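Local atomic coordinates of thymocyte nuclear protein 1 (Leishmania major, PDB entry 2AR1), a protein that is of unknown function but carries an EVE domain of the PUA clan, and so probably binds modified bases in nucleic acid. Residues Ile33-Ala37 against Val117-Arg122. Residues are numbered along the deposited sequence; the frame is centred on the assembly and turned at random.
Sequences IDDLA and VKFVAR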
loop_
_atom_site.group_PDB
_atom_site.type_symbol
_atom_site.label_atom_id
_atom_site.label_comp_id
_atom_site.label_asym_id
_atom_site.label_seq_id
_atom_site.Cartn_x
_atom_site.Cartn_y
_atom_site.Cartn_z
ATOM N N ILE A 33 -4.287 7.779 5.240
ATOM C CA ILE A 33 -3.921 8.633 4.106
ATOM C C ILE A 33 -3.595 10.094 4.568
ATOM O O ILE A 33 -2.757 10.729 4.000
ATOM C CB ILE A 33 -5.041 8.638 3.047
ATOM C CG1 ILE A 33 -4.605 9.405 1.781
ATOM C CG2 ILE A 33 -6.338 9.312 3.602
ATOM C CD1 ILE A 33 -3.357 8.852 1.023
ATOM N N ASP A 34 -4.215 10.556 5.645
ATOM C CA ASP A 34 -3.981 11.930 6.148
ATOM C C ASP A 34 -2.623 12.080 6.839
ATOM O O ASP A 34 -2.045 13.154 6.845
ATOM C CB ASP A 34 -5.120 12.249 7.092
ATOM C CG ASP A 34 -6.448 12.291 6.379
ATOM O OD1 ASP A 34 -6.463 12.778 5.208
ATOM O OD2 ASP A 34 -7.496 11.888 6.971
ATOM N N ASP A 35 -2.158 10.991 7.464
ATOM C CA ASP A 35 -0.783 10.912 7.995
ATOM C C ASP A 35 0.228 11.025 6.855
ATOM O O ASP A 35 1.223 11.718 7.005
ATOM C CB ASP A 35 -0.559 9.591 8.781
ATOM C CG ASP A 35 -1.365 9.571 10.037
ATOM O OD1 ASP A 35 -1.323 10.590 10.792
ATOM O OD2 ASP A 35 -2.137 8.624 10.207
ATOM N N LEU A 36 0.015 10.274 5.758
ATOM C CA LEU A 36 0.945 10.415 4.596
ATOM C C LEU A 36 0.951 11.825 4.028
ATOM O O LEU A 36 2.006 12.416 3.747
ATOM C CB LEU A 36 0.592 9.390 3.507
ATOM C CG LEU A 36 1.458 9.390 2.260
ATOM C CD1 LEU A 36 2.935 9.256 2.679
ATOM C CD2 LEU A 36 1.036 8.236 1.318
ATOM N N ALA A 37 -0.269 12.365 3.890
ATOM C CA ALA A 37 -0.464 13.732 3.410
ATOM C C ALA A 37 0.323 14.694 4.268
ATOM O O ALA A 37 1.017 15.575 3.742
ATOM C CB ALA A 37 -1.981 14.083 3.366
ATOM N N VAL A 117 7.246 6.166 0.032
ATOM C CA VAL A 117 6.159 6.586 -0.859
ATOM C C VAL A 117 5.871 8.038 -0.601
ATOM O O VAL A 117 6.216 8.563 0.450
ATOM C CB VAL A 117 4.871 5.805 -0.717
ATOM C CG1 VAL A 117 5.044 4.344 -1.070
ATOM C CG2 VAL A 117 4.266 5.909 0.675
ATOM N N LYS A 118 5.273 8.657 -1.600
ATOM C CA LYS A 118 4.870 10.054 -1.517
ATOM C C LYS A 118 3.356 10.140 -1.630
ATOM O O LYS A 118 2.716 9.320 -2.290
ATOM C CB LYS A 118 5.577 10.961 -2.551
ATOM C CG LYS A 118 4.993 10.974 -3.945
ATOM C CD LYS A 118 5.534 12.196 -4.704
ATOM C CE LYS A 118 5.672 11.911 -6.174
ATOM N NZ LYS A 118 5.928 13.221 -6.930
ATOM N N PHE A 119 2.752 11.068 -0.893
ATOM C CA PHE A 119 1.374 11.369 -1.023
ATOM C C PHE A 119 1.061 11.866 -2.421
ATOM O O PHE A 119 1.802 12.720 -2.929
ATOM C CB PHE A 119 1.052 12.586 -0.114
ATOM C CG PHE A 119 -0.353 13.048 -0.261
ATOM C CD1 PHE A 119 -1.408 12.331 0.309
ATOM C CD2 PHE A 119 -0.623 14.213 -0.962
ATOM C CE1 PHE A 119 -2.711 12.772 0.140
ATOM C CE2 PHE A 119 -1.931 14.637 -1.144
ATOM C CZ PHE A 119 -2.936 13.965 -0.578
ATOM N N VAL A 120 -0.079 11.469 -2.969
ATOM C CA VAL A 120 -0.517 11.977 -4.293
ATOM C C VAL A 120 -1.923 12.587 -4.221
ATOM O O VAL A 120 -2.138 13.679 -4.735
ATOM C CB VAL A 120 -0.491 10.846 -5.360
ATOM C CG1 VAL A 120 -1.107 11.306 -6.635
ATOM C CG2 VAL A 120 0.955 10.380 -5.617
ATOM N N ALA A 121 -2.836 11.839 -3.593
ATOM C CA ALA A 121 -4.247 12.270 -3.478
ATOM C C ALA A 121 -4.972 11.692 -2.259
ATOM O O ALA A 121 -4.705 10.587 -1.843
ATOM C CB ALA A 121 -4.984 11.953 -4.695
ATOM N N ARG A 122 -5.873 12.530 -1.697
ATOM C CA ARG A 122 -6.681 12.189 -0.571
ATOM C C ARG A 122 -8.109 12.270 -1.106
ATOM O O ARG A 122 -8.546 13.349 -1.521
ATOM C CB ARG A 122 -6.465 13.165 0.587
ATOM C CG ARG A 122 -6.987 12.729 1.981
ATOM C CD ARG A 122 -8.456 12.547 2.122
ATOM N NE ARG A 122 -8.725 12.456 3.542
ATOM C CZ ARG A 122 -9.925 12.260 4.062
ATOM N NH1 ARG A 122 -10.961 12.125 3.260
ATOM N NH2 ARG A 122 -10.102 12.232 5.369
#
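Arg-122 NE donates a nearly straight hydrogen bond to Asp-34 OD1 at 2.8 Å (N-H...O angle 175°). A second bond runs from Arg-122 NH2 to Asp-34 OD2 at 3.1 Å. The grip is side-on and bidentate, and each carboxylate oxygen uses its syn lone pair. Carboxylate and guanidinium planes lie only 21° apart, which suits the paired bonds and restricts rotation of both groups. The arginine chain bends at chi2, and its aliphatic part passes Ile-33, with CG 3.8 Å from Ile-33 CG2.

Phe-119 lies further back along the strand. Its CG is anti to the backbone N (chi1 176°), and the ring reaches the end of segment 33-37. Ala-37 CB sits over one face in a CH-pi contact, 3.8 Å from the ring centroid. Ala-121 N lies over the opposite face, displaced toward the ring's periphery, so the ring has Ala-37 on one side and its own strand on the other. Ile-33 CD1 approaches the ring obliquely and also packs 3.6 Å from Ala-121 O.

Leu-36 is buried and points toward the strand. Its CG meets Phe-119 CB, and its CD2 lies 4.0 Å from Val-117 CG2. Phe-67 of strand 64-69 touches both Ile-33 and Leu-36, extending this apolar layer into the core.

Segments 33-37 and 117-122 run roughly crosswise. Val-120 and Ala-121 both make backbone hydrogen bonds with Leu-80 of strand 76-89, a classic beta bulge just before Arg-122. Helix 33-39 thus packs across the mixed beta-sheet of the EVE domain, with an apolar interior and a salt bridge on the exposed side.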